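Local coordinates for protein putative hexulose 6 phosphate synthase (Salmonella typhimurium, PDB 3F4W) that belongs to the HUMPS family of TIM-barrel proteins, its precise role being only putatively assigned, at residues V26-V31 / H53-A58; V81-V86 / V106-I111. All coordinates share one frame; numbering follows the deposited sequence.

Interaction 1 of 2, residues V26-V31 / H53-A58; sequences VDIIEV and HKEVLA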
# COMPACT_ATOMS: atom_id res chain seq x y z
N VAL A 26 8.93 -22.57 9.80
CA VAL A 26 8.37 -21.61 8.85
C VAL A 26 9.09 -21.71 7.50
O VAL A 26 10.30 -21.90 7.45
CB VAL A 26 8.51 -20.17 9.40
CG1 VAL A 26 8.15 -19.15 8.34
CG2 VAL A 26 7.63 -20.00 10.64
N ASP A 27 8.34 -21.59 6.41
CA ASP A 27 8.91 -21.66 5.06
C ASP A 27 9.15 -20.28 4.46
O ASP A 27 10.14 -20.05 3.78
CB ASP A 27 7.99 -22.46 4.14
CG ASP A 27 7.79 -23.88 4.59
OD1 ASP A 27 8.76 -24.67 4.51
OD2 ASP A 27 6.67 -24.21 5.04
N ILE A 28 8.21 -19.37 4.69
CA ILE A 28 8.32 -18.02 4.15
C ILE A 28 8.16 -16.98 5.25
O ILE A 28 7.16 -16.98 5.96
CB ILE A 28 7.26 -17.75 3.07
CG1 ILE A 28 7.38 -18.76 1.93
CG2 ILE A 28 7.39 -16.32 2.55
CD1 ILE A 28 6.25 -18.68 0.91
N ILE A 29 9.14 -16.11 5.39
CA ILE A 29 9.05 -15.02 6.36
C ILE A 29 8.46 -13.80 5.66
O ILE A 29 9.01 -13.31 4.68
CB ILE A 29 10.43 -14.66 6.94
CG1 ILE A 29 11.11 -15.91 7.50
CG2 ILE A 29 10.30 -13.57 7.99
CD1 ILE A 29 12.48 -15.65 8.10
N GLU A 30 7.32 -13.33 6.15
CA GLU A 30 6.68 -12.17 5.55
C GLU A 30 6.95 -10.91 6.36
O GLU A 30 6.64 -10.83 7.54
CB GLU A 30 5.17 -12.38 5.42
CG GLU A 30 4.42 -11.11 5.02
CD GLU A 30 2.91 -11.26 5.07
OE1 GLU A 30 2.41 -12.39 4.91
OE2 GLU A 30 2.22 -10.23 5.27
N VAL A 31 7.55 -9.92 5.71
CA VAL A 31 7.63 -8.59 6.32
C VAL A 31 6.32 -7.88 6.03
O VAL A 31 6.07 -7.46 4.90
CB VAL A 31 8.83 -7.79 5.77
CG1 VAL A 31 8.84 -6.38 6.35
CG2 VAL A 31 10.13 -8.52 6.08
N HIS A 53 18.70 -18.93 4.16
CA HIS A 53 18.08 -20.12 3.58
C HIS A 53 16.56 -20.07 3.62
O HIS A 53 15.90 -20.98 3.12
CB HIS A 53 18.59 -21.38 4.28
CG HIS A 53 20.07 -21.57 4.17
ND1 HIS A 53 20.93 -21.31 5.21
CD2 HIS A 53 20.84 -21.98 3.13
CE1 HIS A 53 22.17 -21.55 4.82
NE2 HIS A 53 22.14 -21.96 3.56
N LYS A 54 16.02 -19.01 4.20
CA LYS A 54 14.57 -18.80 4.26
C LYS A 54 14.13 -17.83 3.17
O LYS A 54 14.86 -16.89 2.85
CB LYS A 54 14.18 -18.25 5.63
CG LYS A 54 14.39 -19.23 6.77
CD LYS A 54 13.44 -20.40 6.63
CE LYS A 54 13.71 -21.44 7.69
NZ LYS A 54 12.77 -22.57 7.57
N GLU A 55 12.95 -18.05 2.61
CA GLU A 55 12.40 -17.12 1.63
C GLU A 55 11.77 -15.93 2.35
O GLU A 55 11.15 -16.08 3.41
CB GLU A 55 11.38 -17.81 0.73
CG GLU A 55 12.00 -18.76 -0.28
CD GLU A 55 10.98 -19.38 -1.22
OE1 GLU A 55 11.29 -19.54 -2.42
OE2 GLU A 55 9.87 -19.71 -0.75
N VAL A 56 11.93 -14.74 1.78
CA VAL A 56 11.40 -13.53 2.39
C VAL A 56 10.38 -12.90 1.46
O VAL A 56 10.65 -12.70 0.28
CB VAL A 56 12.53 -12.52 2.73
CG1 VAL A 56 11.95 -11.24 3.30
CG2 VAL A 56 13.51 -13.14 3.72
N LEU A 57 9.20 -12.61 2.01
CA LEU A 57 8.11 -11.97 1.28
C LEU A 57 7.96 -10.53 1.78
O LEU A 57 7.83 -10.29 2.97
CB LEU A 57 6.81 -12.76 1.53
CG LEU A 57 5.38 -12.37 1.13
CD1 LEU A 57 5.10 -10.87 1.18
CD2 LEU A 57 4.96 -12.96 -0.22
N ALA A 58 7.99 -9.57 0.86
CA ALA A 58 7.75 -8.17 1.22
C ALA A 58 6.30 -7.81 0.93
O ALA A 58 5.89 -7.72 -0.23
CB ALA A 58 8.69 -7.24 0.46
O HOH W 1 11.57 -24.73 5.19
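K54 reaches across to the backbone of V26, where its NZ gives a hydrogen bond of 2.6 Å to V26 O, nearly in line with the carbonyl bond (C=O...N angle 172°). The chain gets there by a bend at chi2 (-67°) and full extension beyond, which lays CD and CE alongside the same oxygen. A long, flexible amine suits this spot, since it can also bond V23 O and donate weakly to a water that in turn donates to D27 OD1. D27 itself turns its other oxygen to the backbone N of L3.

Three backbone bonds then join the strands: I29 N to E55 O, L57 N to I29 O and V31 N to L57 O, each 2.8 Å. I29 thus gives and accepts toward residues on either side of V56, its bridge partner, as parallel strands require. Strands 28-31 and 55-58 are neighbours in the closed, all-parallel eight-stranded barrel of the TIM fold, and they splay by 26°.

Alternation sends I28, E30, E55 and L57 into the barrel and I29, V31, V56 and A58 out toward the helices. On the inner face, I28 CG2 packs on L57 CB at 3.7 Å, while I28 CG1 lies 3.8 Å from E55 OE2, an oxygen held by Y80 OH and the ammonium of K2. E30, with CG anti to the backbone N, runs side by side with L57, its CG 3.9 Å from L57 CD1, and its OE1 takes a bond from Q4 NE2. Branched I29 and V31 pack outward, I29 against Y51 and V31 against I44 and I47 of helix 42-50. The side chains of I29 and K54 cross at about a right angle, I29 CD1 lying 4.0 Å from K54 CB, and V31 CG2 comes within 4.3 Å of V56 CG1.

Interaction 2 of 2, residues V81-V86 / V106-I111; sequences VTVLGV and VVVDMI
V83 holds CG1 between its backbone N and carbonyl carbon (chi1 64°), a placement that sets this methyl against V106 CG1 at 3.6 Å and V108 CG2 at 3.9 Å. V108 has CG1 anti to the backbone N (chi1 -174°), and that branch runs up to G85 CA, 3.4 Å away. With no side chain, G85 lets V108 CG1 and M110 SD come close to its CA. Beta-branched valines favour extended backbone and make this outward face apolar: V83 and V106 meet helix 89-102, V108 meets L123 of helix 116-126, and V81 CG2 meets V106 CG2.

Facing inward, T82 and V107 lie side by side; T82 OG1 turns to D59 and K61 N instead. D109 OD2 accepts the N-H of I111 in an Asx turn, and its OD1 bonds H134 ND1, so both oxygens of this buried carboxylate are engaged. L84 CD1 packs on I111 CG2 at 4.1 Å, and both residues also touch the second subunit.

Four backbone bonds tie the strands, ending with G85 N to D109 O at 2.8 Å, where the donor stands 42° above the carbonyl plane. A water takes the N-H of V86 and donates to D109 O and I111 O, joining the two segments just past their strand ends. Helix 89-102 links the two parallel strands, making this a beta-alpha-beta unit of the TIM barrel.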
# COMPACT_ATOMS: atom_id res chain seq x y z
N VAL A 81 7.11 -10.24 -3.68
CA VAL A 81 6.47 -8.97 -3.33
C VAL A 81 4.98 -9.10 -3.60
O VAL A 81 4.58 -9.83 -4.50
CB VAL A 81 7.04 -7.78 -4.13
CG1 VAL A 81 8.53 -7.62 -3.86
CG2 VAL A 81 6.78 -7.95 -5.62
N THR A 82 4.17 -8.40 -2.82
CA THR A 82 2.73 -8.41 -3.05
C THR A 82 2.28 -7.16 -3.79
O THR A 82 2.77 -6.06 -3.54
CB THR A 82 1.91 -8.53 -1.75
OG1 THR A 82 2.26 -7.48 -0.85
CG2 THR A 82 2.15 -9.88 -1.08
N VAL A 83 1.36 -7.36 -4.73
CA VAL A 83 0.68 -6.28 -5.43
C VAL A 83 -0.82 -6.51 -5.25
O VAL A 83 -1.26 -7.66 -5.15
CB VAL A 83 1.04 -6.28 -6.93
CG1 VAL A 83 0.54 -7.55 -7.60
CG2 VAL A 83 0.45 -5.06 -7.62
N LEU A 84 -1.59 -5.44 -5.18
CA LEU A 84 -3.03 -5.55 -4.96
C LEU A 84 -3.78 -5.96 -6.22
O LEU A 84 -3.60 -5.36 -7.28
CB LEU A 84 -3.59 -4.22 -4.45
CG LEU A 84 -3.77 -3.97 -2.95
CD1 LEU A 84 -3.10 -5.02 -2.09
CD2 LEU A 84 -3.28 -2.56 -2.60
N GLY A 85 -4.63 -6.97 -6.10
CA GLY A 85 -5.45 -7.41 -7.20
C GLY A 85 -6.41 -6.33 -7.67
O GLY A 85 -6.86 -6.35 -8.82
N VAL A 86 -6.72 -5.38 -6.79
CA VAL A 86 -7.65 -4.31 -7.14
C VAL A 86 -7.00 -3.20 -7.96
O VAL A 86 -7.68 -2.31 -8.44
CB VAL A 86 -8.33 -3.70 -5.89
CG1 VAL A 86 -9.29 -4.70 -5.26
CG2 VAL A 86 -7.30 -3.23 -4.89
N VAL A 106 6.03 -12.40 -7.98
CA VAL A 106 4.97 -11.51 -7.53
C VAL A 106 3.77 -12.31 -7.02
O VAL A 106 3.36 -13.30 -7.63
CB VAL A 106 4.52 -10.56 -8.66
CG1 VAL A 106 3.14 -9.97 -8.35
CG2 VAL A 106 5.56 -9.47 -8.89
N VAL A 107 3.22 -11.88 -5.89
CA VAL A 107 2.01 -12.46 -5.35
C VAL A 107 0.90 -11.42 -5.43
O VAL A 107 1.03 -10.33 -4.88
CB VAL A 107 2.19 -12.89 -3.88
CG1 VAL A 107 0.86 -13.33 -3.30
CG2 VAL A 107 3.23 -13.99 -3.77
N VAL A 108 -0.19 -11.74 -6.12
CA VAL A 108 -1.30 -10.80 -6.22
C VAL A 108 -2.25 -11.02 -5.05
O VAL A 108 -2.89 -12.06 -4.94
CB VAL A 108 -2.08 -10.96 -7.54
CG1 VAL A 108 -3.12 -9.86 -7.67
CG2 VAL A 108 -1.13 -10.93 -8.73
N ASP A 109 -2.31 -10.03 -4.16
CA ASP A 109 -3.17 -10.11 -2.98
C ASP A 109 -4.57 -9.65 -3.35
O ASP A 109 -4.79 -8.50 -3.71
CB ASP A 109 -2.60 -9.24 -1.86
CG ASP A 109 -3.41 -9.34 -0.57
OD1 ASP A 109 -2.85 -9.04 0.50
OD2 ASP A 109 -4.60 -9.70 -0.62
N MET A 110 -5.53 -10.57 -3.24
CA MET A 110 -6.88 -10.35 -3.73
C MET A 110 -7.80 -9.74 -2.69
O MET A 110 -9.02 -9.80 -2.82
CB MET A 110 -7.47 -11.67 -4.22
CG MET A 110 -6.63 -12.35 -5.28
SD MET A 110 -6.60 -11.39 -6.80
CE MET A 110 -8.29 -11.63 -7.35
N ILE A 111 -7.22 -9.14 -1.66
CA ILE A 111 -8.03 -8.51 -0.62
C ILE A 111 -8.98 -7.46 -1.21
O ILE A 111 -8.59 -6.66 -2.06
CB ILE A 111 -7.15 -7.89 0.49
CG1 ILE A 111 -8.01 -7.27 1.59
CG2 ILE A 111 -6.18 -6.85 -0.09
CD1 ILE A 111 -7.21 -6.64 2.71
O HOH W 2 -6.64 -6.35 -3.97

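How the interactions relate
Interactions 1 and 2 lie in one closed barrel sheet, their centres about 16 Å apart and on opposite sides of the chain's centre. They follow in series along the chain: the pairing of strands 28-31 and 55-62 is complete before that of 80-84 and 105-109 begins. Strands 55-62 and 80-84 are themselves neighbours, so the contacts meet directly. A58 O and T82 N, 3.2 Å apart, probably form a hydrogen bond, and L57 CD1 packs against T82 CG2 at 3.8 Å inside the barrel. Together they give four consecutive staves of the eight-stranded wall, with interaction 2 extending to the interface with the second subunit.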